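Local coordinates for protein Non-ribosomal peptide synthetase (Streptomyces halstedii, PDB 3WV4) that belongs to the ANL clan of AMP-binding enzymes and represents the N-terminal domain of a non-ribosomal peptide synthetase, at residues I350-L355 with V363-P368; T283-V288 with R310-S315; H357-S362 with D434-F439; I390-P395 with L423-Y428. All coordinates share one frame; numbering follows the deposited sequence.

Interaction 1: I350-L355 with V363-P368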
loop_
_atom_site.group_PDB
_atom_site.type_symbol
_atom_site.label_atom_id
_atom_site.label_comp_id
_atom_site.label_asym_id
_atom_site.label_seq_id
_atom_site.Cartn_x
_atom_site.Cartn_y
_atom_site.Cartn_z
ATOM N N ILE A 350 8.574 -2.900 -12.747
ATOM C CA ILE A 350 7.284 -3.234 -13.339
ATOM C C ILE A 350 7.467 -3.496 -14.827
ATOM O O ILE A 350 8.202 -2.807 -15.466
ATOM C CB ILE A 350 6.244 -2.080 -13.164
ATOM C CG1 ILE A 350 5.995 -1.814 -11.709
ATOM C CG2 ILE A 350 4.953 -2.428 -13.900
ATOM C CD1 ILE A 350 4.987 -0.667 -11.487
ATOM N N MET A 351 6.864 -4.566 -15.325
ATOM C CA MET A 351 6.847 -4.847 -16.716
ATOM C C MET A 351 5.747 -4.012 -17.298
ATOM O O MET A 351 4.582 -4.123 -16.914
ATOM C CB MET A 351 6.509 -6.288 -17.012
ATOM C CG MET A 351 6.703 -6.650 -18.478
ATOM S SD MET A 351 8.442 -6.384 -19.062
ATOM C CE MET A 351 9.180 -7.948 -18.863
ATOM N N PRO A 352 6.095 -3.197 -18.283
ATOM C CA PRO A 352 5.025 -2.382 -18.840
ATOM C C PRO A 352 3.902 -3.222 -19.456
ATOM O O PRO A 352 4.205 -4.155 -20.183
ATOM C CB PRO A 352 5.745 -1.570 -19.932
ATOM C CG PRO A 352 7.129 -1.411 -19.439
ATOM C CD PRO A 352 7.440 -2.702 -18.665
ATOM N N PRO A 353 2.620 -2.830 -19.233
ATOM C CA PRO A 353 1.455 -3.578 -19.714
ATOM C C PRO A 353 1.517 -3.952 -21.156
ATOM O O PRO A 353 1.186 -5.116 -21.511
ATOM C CB PRO A 353 0.295 -2.628 -19.439
ATOM C CG PRO A 353 0.677 -2.013 -18.183
ATOM C CD PRO A 353 2.208 -1.818 -18.250
ATOM N N HIS A 354 1.904 -2.996 -22.006
ATOM C CA HIS A 354 2.005 -3.260 -23.424
ATOM C C HIS A 354 3.037 -4.371 -23.710
ATOM O O HIS A 354 3.004 -4.933 -24.811
ATOM C CB HIS A 354 2.214 -1.940 -24.281
ATOM C CG HIS A 354 3.621 -1.401 -24.286
ATOM N ND1 HIS A 354 4.158 -0.707 -23.230
ATOM C CD2 HIS A 354 4.593 -1.451 -25.227
ATOM C CE1 HIS A 354 5.413 -0.396 -23.478
ATOM N NE2 HIS A 354 5.701 -0.818 -24.700
ATOM N N LEU A 355 3.948 -4.675 -22.772
ATOM C CA LEU A 355 4.985 -5.725 -23.018
ATOM C C LEU A 355 4.708 -7.031 -22.270
ATOM O O LEU A 355 5.649 -7.836 -22.071
ATOM C CB LEU A 355 6.402 -5.211 -22.655
ATOM C CG LEU A 355 6.880 -3.886 -23.310
ATOM C CD1 LEU A 355 8.248 -3.465 -22.789
ATOM C CD2 LEU A 355 6.924 -4.002 -24.816
ATOM N N VAL A 363 11.084 -9.497 -14.583
ATOM C CA VAL A 363 10.154 -8.792 -13.712
ATOM C C VAL A 363 10.069 -7.274 -14.053
ATOM O O VAL A 363 9.718 -6.425 -13.212
ATOM C CB VAL A 363 10.526 -8.957 -12.219
ATOM C CG1 VAL A 363 10.239 -10.381 -11.775
ATOM C CG2 VAL A 363 11.967 -8.552 -11.932
ATOM N N GLY A 364 10.464 -6.941 -15.260
ATOM C CA GLY A 364 10.228 -5.590 -15.800
ATOM C C GLY A 364 11.348 -4.608 -15.668
ATOM O O GLY A 364 12.540 -4.968 -15.439
ATOM N N LEU A 365 10.977 -3.337 -15.818
ATOM C CA LEU A 365 11.945 -2.231 -15.870
ATOM C C LEU A 365 11.861 -1.512 -14.560
ATOM O O LEU A 365 10.841 -1.562 -13.931
ATOM C CB LEU A 365 11.558 -1.295 -16.991
ATOM C CG LEU A 365 11.714 -1.859 -18.387
ATOM C CD1 LEU A 365 10.957 -1.023 -19.399
ATOM C CD2 LEU A 365 13.195 -1.902 -18.737
ATOM N N PRO A 366 12.940 -0.826 -14.144
ATOM C CA PRO A 366 12.895 0.017 -12.961
ATOM C C PRO A 366 11.718 0.951 -12.988
ATOM O O PRO A 366 11.231 1.291 -14.051
ATOM C CB PRO A 366 14.129 0.884 -13.080
ATOM C CG PRO A 366 14.990 0.280 -14.126
ATOM C CD PRO A 366 14.124 -0.572 -14.989
ATOM N N LEU A 367 11.264 1.355 -11.819
ATOM C CA LEU A 367 10.201 2.330 -11.722
ATOM C C LEU A 367 10.729 3.610 -12.334
ATOM O O LEU A 367 11.934 3.925 -12.233
ATOM C CB LEU A 367 9.857 2.608 -10.293
ATOM C CG LEU A 367 9.128 1.595 -9.399
ATOM C CD1 LEU A 367 8.431 2.353 -8.276
ATOM C CD2 LEU A 367 8.117 0.750 -10.132
ATOM N N PRO A 368 9.860 4.341 -13.034
ATOM C CA PRO A 368 10.362 5.591 -13.608
ATOM C C PRO A 368 10.971 6.478 -12.516
ATOM O O PRO A 368 10.344 6.658 -11.467
ATOM C CB PRO A 368 9.095 6.244 -14.176
ATOM C CG PRO A 368 8.169 5.130 -14.432
ATOM C CD PRO A 368 8.540 3.969 -13.551
#

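Interaction 2: T283-V288 with R310-S315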
loop_
_atom_site.group_PDB
_atom_site.type_symbol
_atom_site.label_atom_id
_atom_site.label_comp_id
_atom_site.label_asym_id
_atom_site.label_seq_id
_atom_site.Cartn_x
_atom_site.Cartn_y
_atom_site.Cartn_z
ATOM N N THR A 283 -12.553 -2.660 -12.964
ATOM C CA THR A 283 -11.639 -2.591 -14.066
ATOM C C THR A 283 -10.225 -3.012 -13.742
ATOM O O THR A 283 -9.532 -3.512 -14.629
ATOM C CB THR A 283 -11.611 -1.183 -14.665
ATOM O OG1 THR A 283 -11.189 -0.256 -13.660
ATOM C CG2 THR A 283 -13.048 -0.782 -15.151
ATOM N N MET A 284 -9.767 -2.779 -12.521
ATOM C CA MET A 284 -8.396 -3.114 -12.127
ATOM C C MET A 284 -8.451 -3.987 -10.900
ATOM O O MET A 284 -9.250 -3.729 -10.027
ATOM C CB MET A 284 -7.624 -1.868 -11.760
ATOM C CG MET A 284 -7.729 -0.713 -12.748
ATOM S SD MET A 284 -6.646 -0.912 -14.153
ATOM C CE MET A 284 -5.053 -0.477 -13.502
ATOM N N MET A 285 -7.633 -5.032 -10.848
ATOM C CA MET A 285 -7.657 -5.985 -9.748
ATOM C C MET A 285 -6.265 -6.373 -9.367
ATOM O O MET A 285 -5.598 -7.105 -10.111
ATOM C CB MET A 285 -8.400 -7.250 -10.148
ATOM C CG MET A 285 -8.609 -8.211 -9.002
ATOM S SD MET A 285 -9.504 -9.720 -9.422
ATOM C CE MET A 285 -9.481 -10.425 -7.767
ATOM N N PRO A 286 -5.816 -5.911 -8.223
ATOM C CA PRO A 286 -4.502 -6.445 -7.821
ATOM C C PRO A 286 -4.694 -7.890 -7.379
ATOM O O PRO A 286 -5.732 -8.211 -6.790
ATOM C CB PRO A 286 -4.068 -5.516 -6.660
ATOM C CG PRO A 286 -5.314 -4.817 -6.228
ATOM C CD PRO A 286 -6.232 -4.754 -7.416
ATOM N N ILE A 287 -3.733 -8.747 -7.676
ATOM C CA ILE A 287 -3.834 -10.152 -7.301
ATOM C C ILE A 287 -2.514 -10.695 -6.740
ATOM O O ILE A 287 -1.461 -10.054 -6.829
ATOM C CB ILE A 287 -4.171 -11.047 -8.532
ATOM C CG1 ILE A 287 -3.106 -10.842 -9.614
ATOM C CG2 ILE A 287 -5.554 -10.729 -9.073
ATOM C CD1 ILE A 287 -3.103 -11.931 -10.660
ATOM N N VAL A 288 -2.621 -11.918 -6.234
ATOM C CA VAL A 288 -1.536 -12.759 -5.768
ATOM C C VAL A 288 -1.816 -14.150 -6.376
ATOM O O VAL A 288 -2.972 -14.442 -6.730
ATOM C CB VAL A 288 -1.602 -12.738 -4.215
ATOM C CG1 VAL A 288 -0.812 -13.850 -3.570
ATOM C CG2 VAL A 288 -1.160 -11.399 -3.679
ATOM N N ARG A 310 -9.772 -4.884 -17.026
ATOM C CA ARG A 310 -8.728 -4.531 -17.969
ATOM C C ARG A 310 -7.292 -4.785 -17.501
ATOM O O ARG A 310 -6.353 -4.802 -18.322
ATOM C CB ARG A 310 -8.900 -3.073 -18.425
ATOM C CG ARG A 310 -8.378 -2.000 -17.471
ATOM C CD ARG A 310 -8.714 -0.591 -18.026
ATOM N NE ARG A 310 -8.145 0.451 -17.184
ATOM C CZ ARG A 310 -6.883 0.911 -17.279
ATOM N NH1 ARG A 310 -6.066 0.479 -18.203
ATOM N NH2 ARG A 310 -6.454 1.842 -16.476
ATOM N N MET A 311 -7.079 -4.986 -16.211
ATOM C CA MET A 311 -5.708 -5.261 -15.721
ATOM C C MET A 311 -5.710 -6.008 -14.423
ATOM O O MET A 311 -6.529 -5.719 -13.541
ATOM C CB MET A 311 -4.916 -3.964 -15.500
ATOM C CG MET A 311 -3.413 -4.159 -15.355
ATOM S SD MET A 311 -2.516 -2.595 -15.234
ATOM C CE MET A 311 -2.933 -1.854 -16.823
ATOM N N PHE A 312 -4.835 -7.007 -14.356
ATOM C CA PHE A 312 -4.446 -7.681 -13.161
ATOM C C PHE A 312 -2.995 -7.325 -12.865
ATOM O O PHE A 312 -2.141 -7.425 -13.766
ATOM C CB PHE A 312 -4.480 -9.191 -13.340
ATOM C CG PHE A 312 -5.832 -9.714 -13.619
ATOM C CD1 PHE A 312 -6.748 -9.888 -12.594
ATOM C CD2 PHE A 312 -6.221 -10.015 -14.930
ATOM C CE1 PHE A 312 -8.027 -10.360 -12.858
ATOM C CE2 PHE A 312 -7.516 -10.480 -15.198
ATOM C CZ PHE A 312 -8.428 -10.645 -14.149
ATOM N N THR A 313 -2.720 -6.953 -11.620
ATOM C CA THR A 313 -1.377 -6.631 -11.237
ATOM C C THR A 313 -0.930 -7.580 -10.110
ATOM O O THR A 313 -1.582 -7.697 -9.089
ATOM C CB THR A 313 -1.222 -5.158 -10.838
ATOM O OG1 THR A 313 -1.985 -4.846 -9.696
ATOM C CG2 THR A 313 -1.734 -4.306 -11.903
ATOM N N ASN A 314 0.222 -8.187 -10.312
ATOM C CA ASN A 314 0.707 -9.191 -9.429
ATOM C C ASN A 314 2.005 -8.703 -8.847
ATOM O O ASN A 314 2.969 -8.414 -9.581
ATOM C CB ASN A 314 0.933 -10.508 -10.162
ATOM C CG ASN A 314 1.325 -11.633 -9.205
ATOM O OD1 ASN A 314 0.532 -12.036 -8.361
ATOM N ND2 ASN A 314 2.517 -12.143 -9.347
ATOM N N SER A 315 2.004 -8.579 -7.519
ATOM C CA SER A 315 3.231 -8.425 -6.765
ATOM C C SER A 315 3.338 -9.754 -5.988
ATOM O O SER A 315 2.895 -10.807 -6.474
ATOM C CB SER A 315 3.227 -7.114 -5.899
ATOM O OG SER A 315 2.008 -6.871 -5.201
#

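Interaction 3: H357-S362 with D434-F439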
loop_
_atom_site.group_PDB
_atom_site.type_symbol
_atom_site.label_atom_id
_atom_site.label_comp_id
_atom_site.label_asym_id
_atom_site.label_seq_id
_atom_site.Cartn_x
_atom_site.Cartn_y
_atom_site.Cartn_z
ATOM N N HIS A 357 3.431 -9.869 -22.928
ATOM C CA HIS A 357 3.778 -11.084 -23.651
ATOM C C HIS A 357 5.292 -11.315 -23.870
ATOM O O HIS A 357 5.699 -12.292 -24.458
ATOM C CB HIS A 357 3.140 -11.095 -25.047
ATOM C CG HIS A 357 1.671 -11.051 -24.999
ATOM N ND1 HIS A 357 0.937 -12.054 -24.424
ATOM C CD2 HIS A 357 0.777 -10.108 -25.403
ATOM C CE1 HIS A 357 -0.347 -11.730 -24.472
ATOM N NE2 HIS A 357 -0.470 -10.560 -25.053
ATOM N N GLU A 358 6.117 -10.434 -23.379
ATOM C CA GLU A 358 7.514 -10.422 -23.815
ATOM C C GLU A 358 8.427 -10.639 -22.672
ATOM O O GLU A 358 8.072 -10.319 -21.568
ATOM C CB GLU A 358 7.826 -9.104 -24.492
ATOM C CG GLU A 358 7.299 -9.145 -25.896
ATOM C CD GLU A 358 7.571 -7.902 -26.618
ATOM O OE1 GLU A 358 8.714 -7.401 -26.511
ATOM O OE2 GLU A 358 6.640 -7.454 -27.287
ATOM N N ARG A 359 9.582 -11.228 -22.962
ATOM C CA ARG A 359 10.609 -11.512 -21.978
ATOM C C ARG A 359 9.999 -12.207 -20.776
ATOM O O ARG A 359 10.046 -11.698 -19.658
ATOM C CB ARG A 359 11.291 -10.215 -21.599
ATOM C CG ARG A 359 11.914 -9.514 -22.783
ATOM C CD ARG A 359 12.283 -8.129 -22.363
ATOM N NE ARG A 359 13.182 -7.514 -23.308
ATOM C CZ ARG A 359 12.789 -6.779 -24.333
ATOM N NH1 ARG A 359 11.480 -6.560 -24.556
ATOM N NH2 ARG A 359 13.712 -6.251 -25.143
ATOM N N PRO A 360 9.381 -13.369 -20.997
ATOM C CA PRO A 360 8.776 -14.147 -19.885
ATOM C C PRO A 360 9.551 -14.220 -18.563
ATOM O O PRO A 360 8.942 -14.229 -17.530
ATOM C CB PRO A 360 8.584 -15.555 -20.471
ATOM C CG PRO A 360 9.421 -15.601 -21.728
ATOM C CD PRO A 360 9.452 -14.155 -22.233
ATOM N N ASP A 361 10.858 -14.236 -18.570
ATOM C CA ASP A 361 11.611 -14.373 -17.295
ATOM C C ASP A 361 11.895 -13.105 -16.533
ATOM O O ASP A 361 12.568 -13.155 -15.467
ATOM C CB ASP A 361 12.969 -15.045 -17.568
ATOM C CG ASP A 361 12.822 -16.499 -17.905
ATOM O OD1 ASP A 361 11.860 -17.134 -17.389
ATOM O OD2 ASP A 361 13.671 -17.004 -18.677
ATOM N N SER A 362 11.512 -11.966 -17.128
ATOM C CA SER A 362 11.805 -10.682 -16.539
ATOM C C SER A 362 10.709 -10.289 -15.573
ATOM O O SER A 362 9.552 -10.625 -15.759
ATOM C CB SER A 362 11.979 -9.588 -17.669
ATOM O OG SER A 362 12.170 -8.308 -17.093
ATOM N N ASP A 434 18.856 -3.786 -22.483
ATOM C CA ASP A 434 17.686 -2.939 -22.502
ATOM C C ASP A 434 17.355 -2.373 -21.099
ATOM O O ASP A 434 16.657 -1.363 -20.960
ATOM C CB ASP A 434 16.556 -3.713 -23.203
ATOM C CG ASP A 434 16.694 -3.665 -24.737
ATOM O OD1 ASP A 434 17.013 -2.568 -25.278
ATOM O OD2 ASP A 434 16.472 -4.677 -25.443
ATOM N N GLY A 435 17.892 -3.001 -20.044
ATOM C CA GLY A 435 17.633 -2.531 -18.662
ATOM C C GLY A 435 16.515 -3.308 -17.980
ATOM O O GLY A 435 16.070 -2.930 -16.901
ATOM N N PHE A 436 16.084 -4.408 -18.591
ATOM C CA PHE A 436 15.105 -5.265 -17.956
ATOM C C PHE A 436 15.730 -6.102 -16.842
ATOM O O PHE A 436 16.894 -6.550 -16.927
ATOM C CB PHE A 436 14.516 -6.200 -18.973
ATOM C CG PHE A 436 13.529 -5.539 -19.899
ATOM C CD1 PHE A 436 12.186 -5.521 -19.592
ATOM C CD2 PHE A 436 13.955 -5.016 -21.101
ATOM C CE1 PHE A 436 11.280 -4.909 -20.441
ATOM C CE2 PHE A 436 13.055 -4.389 -21.948
ATOM C CZ PHE A 436 11.695 -4.353 -21.620
ATOM N N LEU A 437 14.945 -6.364 -15.823
ATOM C CA LEU A 437 15.453 -7.112 -14.671
ATOM C C LEU A 437 15.065 -8.567 -14.721
ATOM O O LEU A 437 13.968 -8.924 -15.149
ATOM C CB LEU A 437 14.975 -6.467 -13.382
ATOM C CG LEU A 437 15.363 -7.140 -12.044
ATOM C CD1 LEU A 437 16.864 -7.207 -11.814
ATOM C CD2 LEU A 437 14.672 -6.382 -10.935
ATOM N N TYR A 438 16.023 -9.405 -14.315
ATOM C CA TYR A 438 15.847 -10.857 -14.241
ATOM C C TYR A 438 16.415 -11.378 -12.926
ATOM O O TYR A 438 17.398 -10.833 -12.387
ATOM C CB TYR A 438 16.613 -11.532 -15.375
ATOM C CG TYR A 438 16.154 -11.138 -16.753
ATOM C CD1 TYR A 438 15.212 -11.895 -17.438
ATOM C CD2 TYR A 438 16.677 -10.000 -17.382
ATOM C CE1 TYR A 438 14.794 -11.547 -18.688
ATOM C CE2 TYR A 438 16.246 -9.637 -18.637
ATOM C CZ TYR A 438 15.289 -10.413 -19.259
ATOM O OH TYR A 438 14.914 -10.072 -20.484
ATOM N N PHE A 439 15.842 -12.459 -12.436
ATOM C CA PHE A 439 16.441 -13.207 -11.311
ATOM C C PHE A 439 17.553 -14.185 -11.672
ATOM O O PHE A 439 17.612 -14.679 -12.800
ATOM C CB PHE A 439 15.336 -13.918 -10.528
ATOM C CG PHE A 439 14.446 -12.969 -9.815
ATOM C CD1 PHE A 439 14.990 -11.894 -9.146
ATOM C CD2 PHE A 439 13.080 -13.162 -9.790
ATOM C CE1 PHE A 439 14.174 -11.014 -8.466
ATOM C CE2 PHE A 439 12.260 -12.290 -9.107
ATOM C CZ PHE A 439 12.807 -11.207 -8.454
#

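Interaction 4: I390-P395 with L423-Y428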
loop_
_atom_site.group_PDB
_atom_site.type_symbol
_atom_site.label_atom_id
_atom_site.label_comp_id
_atom_site.label_asym_id
_atom_site.label_seq_id
_atom_site.Cartn_x
_atom_site.Cartn_y
_atom_site.Cartn_z
ATOM N N ILE A 390 21.056 -7.305 -6.591
ATOM C CA ILE A 390 20.123 -6.264 -7.059
ATOM C C ILE A 390 20.156 -5.131 -6.058
ATOM O O ILE A 390 19.847 -5.323 -4.871
ATOM C CB ILE A 390 18.703 -6.831 -7.225
ATOM C CG1 ILE A 390 18.700 -7.841 -8.383
ATOM C CG2 ILE A 390 17.687 -5.728 -7.502
ATOM C CD1 ILE A 390 17.557 -8.810 -8.268
ATOM N N THR A 391 20.522 -3.953 -6.542
ATOM C CA THR A 391 20.529 -2.791 -5.662
ATOM C C THR A 391 19.695 -1.723 -6.342
ATOM O O THR A 391 19.489 -1.788 -7.545
ATOM C CB THR A 391 21.921 -2.249 -5.280
ATOM O OG1 THR A 391 22.479 -1.483 -6.364
ATOM C CG2 THR A 391 22.844 -3.387 -4.891
ATOM N N VAL A 392 19.238 -0.755 -5.542
ATOM C CA VAL A 392 18.266 0.230 -5.951
ATOM C C VAL A 392 18.585 1.601 -5.383
ATOM O O VAL A 392 18.920 1.744 -4.203
ATOM C CB VAL A 392 16.901 -0.172 -5.405
ATOM C CG1 VAL A 392 15.865 0.885 -5.697
ATOM C CG2 VAL A 392 16.497 -1.523 -5.985
ATOM N N THR A 393 18.399 2.608 -6.197
ATOM C CA THR A 393 18.583 3.977 -5.774
ATOM C C THR A 393 17.408 4.855 -6.251
ATOM O O THR A 393 16.925 4.696 -7.345
ATOM C CB THR A 393 19.939 4.437 -6.359
ATOM O OG1 THR A 393 20.979 3.734 -5.667
ATOM C CG2 THR A 393 20.129 5.894 -6.177
ATOM N N GLY A 394 16.944 5.786 -5.438
ATOM C CA GLY A 394 15.960 6.717 -5.916
ATOM C C GLY A 394 15.020 7.231 -4.867
ATOM O O GLY A 394 15.151 6.906 -3.679
ATOM N N PRO A 395 14.067 8.046 -5.295
ATOM C CA PRO A 395 13.234 8.797 -4.372
ATOM C C PRO A 395 12.136 7.975 -3.725
ATOM O O PRO A 395 11.276 8.522 -3.080
ATOM C CB PRO A 395 12.620 9.913 -5.249
ATOM C CG PRO A 395 13.422 9.909 -6.519
ATOM C CD PRO A 395 13.885 8.489 -6.687
ATOM N N LEU A 423 19.816 1.001 -1.658
ATOM C CA LEU A 423 19.211 -0.162 -1.014
ATOM C C LEU A 423 19.805 -1.412 -1.584
ATOM O O LEU A 423 19.775 -1.622 -2.791
ATOM C CB LEU A 423 17.694 -0.208 -1.237
ATOM C CG LEU A 423 17.001 -1.481 -0.798
ATOM C CD1 LEU A 423 17.009 -1.562 0.721
ATOM C CD2 LEU A 423 15.589 -1.573 -1.399
ATOM N N HIS A 424 20.307 -2.266 -0.704
ATOM C CA HIS A 424 20.822 -3.582 -1.079
ATOM C C HIS A 424 19.772 -4.595 -0.718
ATOM O O HIS A 424 19.468 -4.788 0.462
ATOM C CB HIS A 424 22.133 -3.863 -0.308
ATOM C CG HIS A 424 23.275 -3.001 -0.738
ATOM N ND1 HIS A 424 24.340 -3.481 -1.476
ATOM C CD2 HIS A 424 23.516 -1.686 -0.542
ATOM C CE1 HIS A 424 25.180 -2.493 -1.720
ATOM N NE2 HIS A 424 24.702 -1.394 -1.166
ATOM N N THR A 425 19.215 -5.263 -1.722
ATOM C CA THR A 425 18.017 -6.058 -1.511
ATOM C C THR A 425 18.257 -7.462 -0.961
ATOM O O THR A 425 17.321 -8.113 -0.484
ATOM C CB THR A 425 17.292 -6.280 -2.845
ATOM O OG1 THR A 425 18.106 -7.110 -3.683
ATOM C CG2 THR A 425 16.971 -4.926 -3.547
ATOM N N GLY A 426 19.470 -7.983 -1.135
ATOM C CA GLY A 426 19.744 -9.363 -0.804
ATOM C C GLY A 426 19.170 -10.296 -1.840
ATOM O O GLY A 426 19.191 -11.495 -1.671
ATOM N N ASP A 427 18.645 -9.767 -2.933
ATOM C CA ASP A 427 18.235 -10.635 -4.024
ATOM C C ASP A 427 19.337 -10.576 -5.077
ATOM O O ASP A 427 20.057 -9.581 -5.187
ATOM C CB ASP A 427 16.882 -10.216 -4.581
ATOM C CG ASP A 427 15.714 -10.523 -3.624
ATOM O OD1 ASP A 427 15.794 -11.490 -2.841
ATOM O OD2 ASP A 427 14.709 -9.773 -3.680
ATOM N N TYR A 428 19.444 -11.625 -5.877
ATOM C CA TYR A 428 20.452 -11.657 -6.921
ATOM C C TYR A 428 19.798 -11.769 -8.291
ATOM O O TYR A 428 18.812 -12.457 -8.471
ATOM C CB TYR A 428 21.433 -12.830 -6.681
ATOM C CG TYR A 428 22.309 -12.541 -5.563
ATOM C CD1 TYR A 428 23.621 -12.128 -5.768
ATOM C CD2 TYR A 428 21.851 -12.682 -4.263
ATOM C CE1 TYR A 428 24.430 -11.851 -4.690
ATOM C CE2 TYR A 428 22.657 -12.403 -3.197
ATOM C CZ TYR A 428 23.937 -11.996 -3.421
ATOM O OH TYR A 428 24.730 -11.741 -2.332
#

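Interaction 1: I350-L355 with V363-P368
Ile350 and Leu365 form one antiparallel bridge that joins the end of the short strand 349-350 to strand 362-366, within a mixed sheet of this AMP-binding (ANL) fold. It is a hydrogen-bonded pair. Ile350 N donates a hydrogen bond to Leu365 O at 2.9 Å, in the plane of that carbonyl, and Leu365 N returns a bond of 2.8 Å to Ile350 O. The second approach differs from the first: the donor stands above the carbonyl plane of Ile350, 56° out of it. Gly364 CA adds a weaker CA-H...O contact to the same Ile350 O at 3.5 Å.

The side chains then divide the work. In Ile350, CG1 is anti to the carbonyl carbon (chi1 -61°), and CG1 and CD1 both lie against one methyl of Leu367, Ile350 CG1 lying 3.7 Å from Leu367 CD2, with the two chains crossing obliquely. Leu365 sends CD1 to Pro352 CG, 3.8 Å away, at about a right angle. Met351, with CG anti to the backbone N and a bend at chi2, brings SD to 3.8 Å from Gly364 CA; chi3 lays CE beside that glycine. Gly364 has no side chain to hold the backbones apart, and its CA comes within 3.6 Å of Met351 CA.

Farther out, helix 215-229 backs Ile350 through Val228 and Leu229, and Leu367 through Ser224. Phe436 touches both Met351 and Leu365, while Met351 is tied by its backbone to Arg338 of strand 335-340. Beyond the bridge the chain turns through the 3-10 segment 353-354, where Leu355 N bonds to Pro352 O at 2.7 Å.

Interaction 2: T283-V288 with R310-S315
Met284 supplies a hooked bump. Bent at chi2, it carries SD over one face of the guanidinium of Arg310, just before strand 311-314, toward the rim and 3.6 Å from NH2 of Arg310. The bend at chi3 then turns the methyl toward Met311, and Met284 CE sits 3.7 Å from Met311 SD. The opposite face of the sheet is filled differently. Met285 is fully extended and runs alongside Phe312, placing SD in the plane of the ring at its edge, 3.8 Å from Phe312 CE1, in a Met-aromatic contact. Ile287 crosses Phe312 obliquely and touches Phe312 CD1 with CG2 at 3.8 Å. On the Met284 face, Pro286 CB meets Thr313 OG1 at 3.7 Å.

Backbone hydrogen bonds between the two parallel strands hold these shapes in register. Thr283 O is gripped by both Arg310 N and Met311 N, and the straightest bond runs from Ile287 N to Thr313 O (174°, 2.8 Å).

The charged end of Arg310 has its salt-bridge partner in Asp235. The two strands belong to the beta-alpha-beta unit of strand 284-287, helix 289-300 and strand 311-314: the connecting helix packs on Met285 and Ile287, helix 246-258 meets Pro286, and strand 335-340 borders Met311 and Thr313.

Interaction 3: H357-S362 with D434-F439
The guanidinium of Arg359 lies flat on the ring of Phe436, centres 4.0 Å apart and planes only 9° from parallel, a cation-pi stack between a type I beta turn (Arg359 to Ser362) and the approach to strand 437-439. The same ring face also receives Arg359 CD, a CH-pi contact 3.6 Å from the Phe436 centroid and almost on its normal; CD stands over the ring centre, and the guanidinium lies offset toward Phe436 CE2. Ser362 OG sits at the edge of Phe436. Around the rim of the guanidinium come Tyr438 OH and Asp434 OD2. The latter makes a salt bridge with Arg359 NH2 at 3.2 Å, but its hydrogen bond is weak because strongly bent; the carboxylate plane stands 83° from the guanidinium. Glu358 completes a small ionic network through Arg359 NH1.

The second ring, Tyr438, has Ser362 CB over one face, offset toward the rim and 4.0 Å from the centroid, while Asp361 CB lies at its edge. The hydroxyl of Tyr438 is hydrogen-bonded to Asp432, and its ring meets His430 nearly in parallel.

The turn itself is closed by Ser362 N bonding to Arg359 O at 2.9 Å. Ser362 also joins the strands: with OG anti to the backbone N (chi1 176°), it donates along a lone pair to Leu437 O at 2.7 Å, and the same OG is hydrogen-bonded to Gly364 N.

Interaction 4: I390-P395 with L423-Y428
Ile390 opens the segment with both ends of its backbone engaged. Its N gives a straight bond to Asp427 O at 2.9 Å, whereas its O is gripped twice by Thr425: by OG1 on a lone pair at 2.8 Å from Ile390 O, and by the Thr425 N, nearly along the C=O axis, at 3.2 Å from that oxygen. The side chain of Ile390 crosses Thr425 obliquely and sets CD1 against the backbone of Tyr428, 3.7 Å from its C.

At Thr391 the pairing with His424 is antiparallel and non-hydrogen-bonded. The two side chains run side by side, and Thr391 CG2 lies over one face of the imidazole, 4.1 Å from its centroid. Thr391 OG1 instead bonds to Glu373 O, and His424 ND1 is hydrogen-bonded to Glu389.

Val392 follows in the hydrogen-bonded register with Leu423: Val392 N reaches Leu423 O at 2.9 Å, and Leu423 N bonds back to Val392 O at 2.8 Å. Their CB atoms stand on the sheet face opposite to Thr391 and His424.

On the partner side the chain turns a corner at Gly426. There Thr425 OG1, while donating to Ile390 O, accepts from Asp427 N at 2.8 Å, an ST turn. Strand 388-393 therefore pairs antiparallel with two successive strands, 422-425 and 427-431, joined by a corner at Gly426 that is closed by the ST turn of Thr425.

All four contacts reach one mixed sheet. Along the chain, interaction 2 comes first, closing before interaction 1 opens; interactions 1 and 3 then alternate their segments, and interaction 4 nests inside the loop closed by interaction 3. Interactions 1 and 3 are the tightest pair, with centres about 9 Å apart, since strands 362-366 and 437-439 are neighbours and Met351 packs on Phe436. Interaction 2, about 14 Å from interaction 1, touches it where Met311 meets Pro353. Interaction 4 lies about 17 Å from interaction 3, joined through Ile390 packing on Leu437 and Phe439. The sheet thus runs continuously from a parallel beta-alpha-beta unit into antiparallel strands.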